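Local coordinates for variant surface glycoprotein MITAT 1.1 (Trypanosoma brucei brucei, PDB 5LY9) that forms a protective coat on the parasite surface, whose antigenic variation from one variant to the next lets the trypanosome evade the host immune response, at residues 72-77 with 278-283; 111-116 with 133-138; 265-270 with 274-279. One frame throughout, in Å; residues are numbered along the deposited sequence.

Overall arrangement
This chain covers the A-type N-terminal domain of the variant surface glycoprotein, an elongated dimer built around long helices. Helix 62-114 links two distant sites: contact 1 uses residues 72-77 of this helix, contact 2 its C-terminal end, and the contact centres lie about 59 Å apart on opposite sides of the chain's centre. Contact 2 closes first along the chain, bringing 133-138 back to the helix. Contact 3 follows, locally linking the glycosylated loop 265-270 to the start of helix 275-285, which contact 1 packs against helix 62-114. Contacts 1 and 3 touch, with centres about 9 Å apart. Contacts 1 and 2 both reach the second subunit, so the subunit interface is touched at two well-separated points.

Contact 1 of 3, residues 72-77 with 278-283; sequences FARKTN and KALVKT. With NAG (2-acetamido-2-deoxy-beta-D-glucopyranose), chain C.
R74 reaches from helix 62-114 across L280 to A279 and T283 on helix 275-285. Its CB faces the second helix and rests on the side chain of T276, one turn before L280. With CG turned beside the backbone N (chi1 -76°) and the chain extended from CG to NE, the side chain spans the gap between two helices whose local axes come no closer than 11.5 Å. R74 CD passes the branch of L280, 4.1 Å from L280 CG, and the two side chains run past one another head to tail. R74 NE lies 3.6 Å from L280 CD2, and this methyl sits over one face of the guanidinium, nearer its margin than its centre.

The N-to-C directions of the two short segments differ by 125°, so they are inclined to each other, neither perpendicular nor antiparallel. In the elongated A-type VSG N-terminal domain, helices 24-55 and 62-114 form the long helical body, and T76 on the other side of this turn binds the backbone of I39 in helix 24-55.

At the tip, R74 NH1 is 3.7 Å from A279 CB and gives a hydrogen bond of 3.0 Å to a water at the guanidinium edge; the same water donates weakly to T283 OG1. R74 NH2 comes within 3.5 Å of T283 OG1, but its strong partner is D348 of the second subunit, with which it forms a salt bridge. Two residues earlier, on a different side of the helix, the F72 ring packs obliquely on the first sugar of the N266 glycan, F72 CZ 3.7 Å from NAG C6.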
loop_
_atom_site.group_PDB
_atom_site.type_symbol
_atom_site.label_atom_id
_atom_site.label_comp_id
_atom_site.label_asym_id
_atom_site.label_seq_id
_atom_site.Cartn_x
_atom_site.Cartn_y
_atom_site.Cartn_z
ATOM N N PHE A 72 20.961 -9.630 14.642
ATOM C CA PHE A 72 20.150 -8.455 14.330
ATOM C C PHE A 72 20.270 -8.064 12.860
ATOM O O PHE A 72 19.277 -7.693 12.230
ATOM C CB PHE A 72 20.568 -7.242 15.207
ATOM C CG PHE A 72 20.239 -7.414 16.671
ATOM C CD1 PHE A 72 18.970 -7.726 17.077
ATOM C CD2 PHE A 72 21.200 -7.196 17.645
ATOM C CE1 PHE A 72 18.623 -7.903 18.444
ATOM C CE2 PHE A 72 20.902 -7.398 19.002
ATOM C CZ PHE A 72 19.638 -7.752 19.387
ATOM N N ALA A 73 21.463 -8.141 12.303
ATOM C CA ALA A 73 21.617 -7.924 10.855
ATOM C C ALA A 73 20.751 -8.843 10.011
ATOM O O ALA A 73 20.008 -8.352 9.148
ATOM C CB ALA A 73 23.050 -8.060 10.451
ATOM N N ARG A 74 20.798 -10.130 10.250
ATOM C CA ARG A 74 19.911 -11.032 9.484
ATOM C C ARG A 74 18.478 -10.635 9.639
ATOM O O ARG A 74 17.708 -10.680 8.679
ATOM C CB ARG A 74 20.076 -12.533 9.835
ATOM C CG ARG A 74 21.309 -13.140 9.234
ATOM C CD ARG A 74 21.148 -14.649 9.083
ATOM N NE ARG A 74 22.327 -15.244 8.509
ATOM C CZ ARG A 74 22.534 -16.537 8.413
ATOM N NH1 ARG A 74 21.608 -17.428 8.809
ATOM N NH2 ARG A 74 23.665 -16.961 7.904
ATOM N N LYS A 75 18.082 -10.299 10.857
ATOM C CA LYS A 75 16.685 -10.042 11.115
ATOM C C LYS A 75 16.207 -8.755 10.469
ATOM O O LYS A 75 15.096 -8.726 9.931
ATOM C CB LYS A 75 16.366 -10.039 12.580
ATOM C CG LYS A 75 16.438 -11.464 13.163
ATOM C CD LYS A 75 15.295 -12.409 12.702
ATOM C CE LYS A 75 13.956 -11.997 13.265
ATOM N NZ LYS A 75 12.750 -12.501 12.595
ATOM N N THR A 76 16.990 -7.678 10.518
ATOM C CA THR A 76 16.547 -6.449 9.867
ATOM C C THR A 76 16.632 -6.540 8.338
ATOM O O THR A 76 15.729 -6.178 7.634
ATOM C CB THR A 76 17.302 -5.234 10.409
ATOM O OG1 THR A 76 16.694 -4.073 9.876
ATOM C CG2 THR A 76 18.794 -5.274 10.061
ATOM N N ASN A 77 17.683 -7.145 7.821
ATOM C CA ASN A 77 17.879 -7.228 6.395
ATOM C C ASN A 77 16.872 -8.170 5.773
ATOM O O ASN A 77 16.259 -7.849 4.760
ATOM C CB ASN A 77 19.284 -7.656 6.118
ATOM C CG ASN A 77 20.310 -6.614 6.531
ATOM O OD1 ASN A 77 20.070 -5.418 6.437
ATOM N ND2 ASN A 77 21.484 -7.090 6.904
ATOM N N LYS A 278 20.554 -19.754 15.929
ATOM C CA LYS A 278 21.187 -21.049 15.884
ATOM C C LYS A 278 22.009 -21.174 14.605
ATOM O O LYS A 278 23.144 -21.690 14.633
ATOM C CB LYS A 278 20.081 -22.156 15.936
ATOM C CG LYS A 278 20.637 -23.556 15.938
ATOM C CD LYS A 278 19.539 -24.565 15.695
ATOM C CE LYS A 278 20.090 -25.910 16.079
ATOM N NZ LYS A 278 19.141 -26.969 15.587
ATOM N N ALA A 279 21.425 -20.713 13.479
ATOM C CA ALA A 279 22.141 -20.825 12.153
ATOM C C ALA A 279 23.403 -20.008 12.157
ATOM O O ALA A 279 24.439 -20.427 11.599
ATOM C CB ALA A 279 21.264 -20.395 11.027
ATOM N N LEU A 280 23.359 -18.846 12.815
ATOM C CA LEU A 280 24.583 -18.003 12.865
ATOM C C LEU A 280 25.694 -18.589 13.761
ATOM O O LEU A 280 26.841 -18.230 13.582
ATOM C CB LEU A 280 24.280 -16.587 13.305
ATOM C CG LEU A 280 23.595 -15.746 12.248
ATOM C CD1 LEU A 280 22.922 -14.574 12.879
ATOM C CD2 LEU A 280 24.633 -15.364 11.231
ATOM N N VAL A 281 25.348 -19.453 14.729
ATOM C CA VAL A 281 26.327 -20.067 15.548
ATOM C C VAL A 281 27.213 -20.908 14.629
ATOM O O VAL A 281 28.441 -20.876 14.703
ATOM C CB VAL A 281 25.708 -20.863 16.716
ATOM C CG1 VAL A 281 26.783 -21.692 17.443
ATOM C CG2 VAL A 281 25.018 -19.894 17.713
ATOM N N LYS A 282 26.564 -21.629 13.757
ATOM C CA LYS A 282 27.230 -22.489 12.800
ATOM C C LYS A 282 27.963 -21.649 11.739
ATOM O O LYS A 282 29.159 -21.837 11.547
ATOM C CB LYS A 282 26.237 -23.391 12.137
ATOM C CG LYS A 282 26.972 -24.315 11.160
ATOM C CD LYS A 282 26.052 -25.355 10.610
ATOM C CE LYS A 282 26.811 -26.225 9.597
ATOM N NZ LYS A 282 25.789 -26.922 8.790
ATOM N N THR A 283 27.318 -20.644 11.220
ATOM C CA THR A 283 27.922 -19.726 10.239
ATOM C C THR A 283 29.157 -18.994 10.724
ATOM O O THR A 283 30.139 -18.927 9.977
ATOM C CB THR A 283 26.889 -18.711 9.778
ATOM O OG1 THR A 283 25.844 -19.453 9.140
ATOM C CG2 THR A 283 27.456 -17.643 8.737
HETATM C C1 NAG C . 14.655 -6.663 19.181
HETATM C C2 NAG C . 13.858 -5.370 19.247
HETATM C C3 NAG C . 14.732 -4.180 19.426
HETATM C C4 NAG C . 15.593 -4.420 20.674
HETATM C C5 NAG C . 16.373 -5.717 20.524
HETATM C C6 NAG C . 17.223 -6.113 21.739
HETATM C C7 NAG C . 11.747 -5.300 18.021
HETATM C C8 NAG C . 11.027 -5.114 16.713
HETATM N N2 NAG C . 13.081 -5.207 18.023
HETATM O O3 NAG C . 13.926 -3.027 19.632
HETATM O O4 NAG C . 16.515 -3.336 20.745
HETATM O O5 NAG C . 15.454 -6.767 20.358
HETATM O O6 NAG C . 16.424 -6.036 22.930
HETATM O O7 NAG C . 11.143 -5.554 19.037
HETATM O O HOH W 1 22.807 -19.890 7.656
#

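Contact 2 of 3, residues 111-116 with 133-138; sequences LLESLK and ATRRET
E113 and R135 form a side-on salt bridge. The glutamate points straight out from the last turn of its helix, CG anti to the backbone N (chi1 -163°) and the chain extended beyond it. R135 instead bends at chi3 (-72°), which turns its NE edge to the carboxylate. R135 NE donates to E113 OE2 at 2.7 Å through the syn lone pair, and R135 NH2 donates to E113 OE1 at 3.0 Å, also from the syn side but somewhat out of the carboxylate plane. The two flat groups are nearly coplanar, 22° apart. A further in-plane bond, from R135 NH1 to E137 O at 3.1 Å, together with one from NH2 to C145 O, fixes the guanidinium's rotation.

K116, the last residue of an inverse gamma turn centred on L115, curls its tip toward the backbone of 133-135. K116 NZ bonds weakly to two waters: one accepts from R135 N in the strand at 2.9 Å, the other donates to A133 O just before it at 2.6 Å.

The contact thus joins the C-terminal end of helix 62-114 to edge strand 135-136 of a small antiparallel sheet, with L140 of the middle strand 139-140 packing against E113, A133 and R135.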
loop_
_atom_site.group_PDB
_atom_site.type_symbol
_atom_site.label_atom_id
_atom_site.label_comp_id
_atom_site.label_asym_id
_atom_site.label_seq_id
_atom_site.Cartn_x
_atom_site.Cartn_y
_atom_site.Cartn_z
ATOM N N LEU A 111 -27.520 5.656 -5.002
ATOM C CA LEU A 111 -28.541 5.653 -6.036
ATOM C C LEU A 111 -29.917 5.397 -5.365
ATOM O O LEU A 111 -30.868 6.106 -5.641
ATOM C CB LEU A 111 -28.252 4.553 -7.081
ATOM C CG LEU A 111 -29.378 4.346 -8.077
ATOM C CD1 LEU A 111 -29.617 5.621 -8.902
ATOM C CD2 LEU A 111 -29.065 3.199 -8.967
ATOM N N LEU A 112 -30.002 4.430 -4.455
ATOM C CA LEU A 112 -31.248 4.148 -3.780
ATOM C C LEU A 112 -31.708 5.368 -3.010
ATOM O O LEU A 112 -32.926 5.706 -3.046
ATOM C CB LEU A 112 -31.180 2.960 -2.851
ATOM C CG LEU A 112 -30.990 1.601 -3.481
ATOM C CD1 LEU A 112 -30.887 0.505 -2.411
ATOM C CD2 LEU A 112 -32.038 1.351 -4.488
ATOM N N GLU A 113 -30.800 6.043 -2.305
ATOM C CA GLU A 113 -31.173 7.281 -1.624
ATOM C C GLU A 113 -31.756 8.322 -2.551
ATOM O O GLU A 113 -32.681 9.101 -2.192
ATOM C CB GLU A 113 -29.982 7.840 -0.846
ATOM C CG GLU A 113 -30.377 8.858 0.179
ATOM C CD GLU A 113 -29.181 9.347 1.018
ATOM O OE1 GLU A 113 -28.096 8.665 1.003
ATOM O OE2 GLU A 113 -29.343 10.420 1.686
ATOM N N SER A 114 -31.215 8.367 -3.744
ATOM C CA SER A 114 -31.554 9.416 -4.710
ATOM C C SER A 114 -32.846 9.170 -5.441
ATOM O O SER A 114 -33.388 10.098 -6.026
ATOM C CB SER A 114 -30.446 9.558 -5.750
ATOM O OG SER A 114 -29.200 9.903 -5.109
ATOM N N LEU A 115 -33.371 7.967 -5.382
ATOM C CA LEU A 115 -34.607 7.653 -6.086
ATOM C C LEU A 115 -35.807 7.871 -5.176
ATOM O O LEU A 115 -36.576 6.977 -4.880
ATOM C CB LEU A 115 -34.568 6.236 -6.665
ATOM C CG LEU A 115 -33.498 5.914 -7.678
ATOM C CD1 LEU A 115 -33.501 4.422 -8.077
ATOM C CD2 LEU A 115 -33.654 6.849 -8.893
ATOM N N LYS A 116 -35.918 9.086 -4.695
ATOM C CA LYS A 116 -36.946 9.536 -3.759
ATOM C C LYS A 116 -37.731 10.600 -4.522
ATOM O O LYS A 116 -37.147 11.545 -5.034
ATOM C CB LYS A 116 -36.291 10.160 -2.550
ATOM C CG LYS A 116 -37.309 10.333 -1.436
ATOM C CD LYS A 116 -36.784 11.214 -0.348
ATOM C CE LYS A 116 -35.634 10.639 0.383
ATOM N NZ LYS A 116 -35.502 11.438 1.654
ATOM N N ALA A 133 -35.825 6.891 5.006
ATOM C CA ALA A 133 -34.778 7.266 5.910
ATOM C C ALA A 133 -34.482 8.717 5.726
ATOM O O ALA A 133 -34.611 9.246 4.607
ATOM C CB ALA A 133 -33.533 6.436 5.566
ATOM N N THR A 134 -34.092 9.383 6.800
ATOM C CA THR A 134 -33.783 10.775 6.769
ATOM C C THR A 134 -32.328 11.000 6.851
ATOM O O THR A 134 -31.665 10.514 7.819
ATOM C CB THR A 134 -34.433 11.478 7.971
ATOM O OG1 THR A 134 -35.844 11.230 7.914
ATOM C CG2 THR A 134 -34.185 13.011 7.976
ATOM N N ARG A 135 -31.768 11.709 5.869
ATOM C CA ARG A 135 -30.364 12.030 5.953
ATOM C C ARG A 135 -30.205 13.278 6.733
ATOM O O ARG A 135 -30.879 14.306 6.474
ATOM C CB ARG A 135 -29.710 12.284 4.580
ATOM C CG ARG A 135 -28.213 12.528 4.817
ATOM C CD ARG A 135 -27.389 12.286 3.628
ATOM N NE ARG A 135 -27.282 10.894 3.308
ATOM C CZ ARG A 135 -26.329 10.096 3.779
ATOM N NH1 ARG A 135 -25.514 10.513 4.730
ATOM N NH2 ARG A 135 -26.236 8.886 3.306
ATOM N N ARG A 136 -29.301 13.235 7.696
ATOM C CA ARG A 136 -28.820 14.417 8.400
ATOM C C ARG A 136 -27.310 14.406 8.368
ATOM O O ARG A 136 -26.688 13.621 9.091
ATOM C CB ARG A 136 -29.326 14.431 9.844
ATOM C CG ARG A 136 -30.822 14.190 9.996
ATOM C CD ARG A 136 -31.306 14.444 11.438
ATOM N NE ARG A 136 -32.772 14.351 11.539
ATOM C CZ ARG A 136 -33.460 13.208 11.519
ATOM N NH1 ARG A 136 -32.863 12.018 11.413
ATOM N NH2 ARG A 136 -34.781 13.259 11.571
ATOM N N GLU A 137 -26.715 15.238 7.523
ATOM C CA GLU A 137 -25.252 15.246 7.349
ATOM C C GLU A 137 -24.795 13.864 6.957
ATOM O O GLU A 137 -25.253 13.309 5.951
ATOM C CB GLU A 137 -24.559 15.704 8.626
ATOM C CG GLU A 137 -25.229 16.832 9.322
ATOM C CD GLU A 137 -25.166 18.048 8.537
ATOM O OE1 GLU A 137 -24.050 18.278 8.007
ATOM O OE2 GLU A 137 -26.214 18.764 8.474
ATOM N N THR A 138 -23.960 13.224 7.775
ATOM C CA THR A 138 -23.385 11.927 7.393
ATOM C C THR A 138 -24.220 10.735 7.849
ATOM O O THR A 138 -23.883 9.624 7.543
ATOM C CB THR A 138 -22.010 11.780 8.014
ATOM O OG1 THR A 138 -22.105 11.956 9.433
ATOM C CG2 THR A 138 -21.069 12.758 7.367
HETATM O O HOH W 2 -33.306 12.651 3.560
HETATM O O HOH W 3 -33.517 9.201 2.270
#

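Contact 3 of 3, residues 265-270 with 274-279; sequences TNETGN and QPTLKA. With NAG (2-acetamido-2-deoxy-beta-D-glucopyranose), chain C.
E267 reaches across to Q274, P275 and T276, placing its carboxylate at the N-terminus of helix 275-285, where Q274 occupies the N-cap position. The side chain of Q274 turns away from the helix start: its extended chain carries NE2 back to the loop, where Q274 NE2 donates to G269 O at 2.9 Å, with that oxygen close to the amide plane. Its OE1 binds a glycerol, probably from the crystallisation liquor. The Q274 backbone O instead accepts from K278 N in the first helical turn.

P275 follows with no N-H to offer; P275 CD simply packs 3.6 Å from E267 OE1. T276 is the residue that the carboxylate grips twice. T276 N donates to E267 OE1 at 2.9 Å through the syn lone pair, and the hydroxyl T276 OG1 donates to E267 OE2 at 2.5 Å, 23° out of the carboxylate plane. Rotation of OG1 to the side of its own backbone N (chi1 -60°) lets both donors meet one carboxylate. The negative group at this helix end probably interacts favourably with the helix dipole. L277, next along, brings L277 N within 3.6 Å of E267 OE1.

On the far side of E267, whose own N-H is bound by the hydroxyl of Y71, N266 carries the N-linked glycan, N266 ND2 bonded covalently to NAG C1 at 1.4 Å.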
loop_
_atom_site.group_PDB
_atom_site.type_symbol
_atom_site.label_atom_id
_atom_site.label_comp_id
_atom_site.label_asym_id
_atom_site.label_seq_id
_atom_site.Cartn_x
_atom_site.Cartn_y
_atom_site.Cartn_z
ATOM N N THR A 265 9.820 -9.260 13.818
ATOM C CA THR A 265 10.012 -9.239 15.252
ATOM C C THR A 265 11.161 -10.122 15.609
ATOM O O THR A 265 11.583 -10.964 14.807
ATOM C CB THR A 265 8.751 -9.786 15.989
ATOM O OG1 THR A 265 8.320 -10.993 15.378
ATOM C CG2 THR A 265 7.610 -8.802 15.889
ATOM N N ASN A 266 11.701 -9.896 16.787
ATOM C CA ASN A 266 12.725 -10.762 17.343
ATOM C C ASN A 266 12.218 -12.164 17.594
ATOM O O ASN A 266 11.053 -12.399 17.927
ATOM C CB ASN A 266 13.248 -10.142 18.632
ATOM C CG ASN A 266 14.132 -8.888 18.405
ATOM O OD1 ASN A 266 15.079 -8.866 17.568
ATOM N ND2 ASN A 266 13.888 -7.874 19.208
ATOM N N GLU A 267 13.108 -13.130 17.431
ATOM C CA GLU A 267 12.790 -14.537 17.719
ATOM C C GLU A 267 12.667 -14.718 19.228
ATOM O O GLU A 267 13.220 -13.948 20.012
ATOM C CB GLU A 267 13.858 -15.436 17.116
ATOM C CG GLU A 267 13.780 -15.320 15.594
ATOM C CD GLU A 267 14.844 -16.101 14.787
ATOM O OE1 GLU A 267 15.835 -16.591 15.380
ATOM O OE2 GLU A 267 14.740 -16.044 13.543
ATOM N N THR A 268 11.872 -15.710 19.599
ATOM C CA THR A 268 11.513 -16.064 20.963
ATOM C C THR A 268 11.809 -17.553 21.259
ATOM O O THR A 268 12.121 -18.332 20.414
ATOM C CB THR A 268 10.001 -15.821 21.232
ATOM O OG1 THR A 268 9.237 -16.742 20.452
ATOM C CG2 THR A 268 9.639 -14.459 20.884
ATOM N N GLY A 269 11.808 -17.856 22.544
ATOM C CA GLY A 269 12.041 -19.163 23.066
ATOM C C GLY A 269 13.521 -19.385 23.412
ATOM O O GLY A 269 14.376 -18.503 23.324
ATOM N N ASN A 270 13.809 -20.608 23.764
ATOM C CA ASN A 270 15.178 -20.943 24.121
ATOM C C ASN A 270 16.091 -20.676 22.934
ATOM O O ASN A 270 15.704 -20.742 21.756
ATOM C CB ASN A 270 15.243 -22.396 24.508
ATOM C CG ASN A 270 14.686 -22.691 25.870
ATOM O OD1 ASN A 270 14.193 -21.844 26.575
ATOM N ND2 ASN A 270 14.894 -23.931 26.287
ATOM N N GLN A 274 15.783 -20.510 18.331
ATOM C CA GLN A 274 15.693 -19.274 17.567
ATOM C C GLN A 274 16.465 -19.536 16.280
ATOM O O GLN A 274 17.711 -19.650 16.280
ATOM C CB GLN A 274 16.274 -18.138 18.402
ATOM C CG GLN A 274 15.513 -17.836 19.690
ATOM C CD GLN A 274 16.061 -16.671 20.434
ATOM O OE1 GLN A 274 16.800 -15.879 19.894
ATOM N NE2 GLN A 274 15.691 -16.549 21.671
ATOM N N PRO A 275 15.737 -19.736 15.163
ATOM C CA PRO A 275 16.466 -20.366 14.031
ATOM C C PRO A 275 17.560 -19.503 13.427
ATOM O O PRO A 275 18.593 -20.065 12.987
ATOM C CB PRO A 275 15.381 -20.719 12.984
ATOM C CG PRO A 275 14.148 -20.147 13.528
ATOM C CD PRO A 275 14.270 -19.761 14.953
ATOM N N THR A 276 17.420 -18.182 13.519
ATOM C CA THR A 276 18.416 -17.289 12.926
ATOM C C THR A 276 19.632 -17.333 13.849
ATOM O O THR A 276 20.760 -17.390 13.401
ATOM C CB THR A 276 17.879 -15.870 12.807
ATOM O OG1 THR A 276 16.713 -15.905 11.970
ATOM C CG2 THR A 276 18.928 -14.927 12.263
ATOM N N LEU A 277 19.377 -17.272 15.156
ATOM C CA LEU A 277 20.483 -17.358 16.128
ATOM C C LEU A 277 21.260 -18.651 15.953
ATOM O O LEU A 277 22.486 -18.666 15.887
ATOM C CB LEU A 277 19.961 -17.186 17.584
ATOM C CG LEU A 277 21.019 -16.819 18.617
ATOM C CD1 LEU A 277 21.584 -15.452 18.323
ATOM C CD2 LEU A 277 20.427 -16.931 20.018
ATOM N N LYS A 278 20.554 -19.754 15.929
ATOM C CA LYS A 278 21.187 -21.049 15.884
ATOM C C LYS A 278 22.009 -21.174 14.605
ATOM O O LYS A 278 23.144 -21.690 14.633
ATOM C CB LYS A 278 20.081 -22.156 15.936
ATOM C CG LYS A 278 20.637 -23.556 15.938
ATOM C CD LYS A 278 19.539 -24.565 15.695
ATOM C CE LYS A 278 20.090 -25.910 16.079
ATOM N NZ LYS A 278 19.141 -26.969 15.587
ATOM N N ALA A 279 21.425 -20.713 13.479
ATOM C CA ALA A 279 22.141 -20.825 12.153
ATOM C C ALA A 279 23.403 -20.008 12.157
ATOM O O ALA A 279 24.439 -20.427 11.599
ATOM C CB ALA A 279 21.264 -20.395 11.027
HETATM C C1 NAG C . 14.655 -6.663 19.181
HETATM C C2 NAG C . 13.858 -5.370 19.247
HETATM C C3 NAG C . 14.732 -4.180 19.426
HETATM C C4 NAG C . 15.593 -4.420 20.674
HETATM C C5 NAG C . 16.373 -5.717 20.524
HETATM C C6 NAG C . 17.223 -6.113 21.739
HETATM C C7 NAG C . 11.747 -5.300 18.021
HETATM C C8 NAG C . 11.027 -5.114 16.713
HETATM N N2 NAG C . 13.081 -5.207 18.023
HETATM O O3 NAG C . 13.926 -3.027 19.632
HETATM O O4 NAG C . 16.515 -3.336 20.745
HETATM O O5 NAG C . 15.454 -6.767 20.358
HETATM O O6 NAG C . 16.424 -6.036 22.930
HETATM O O7 NAG C . 11.143 -5.554 19.037
#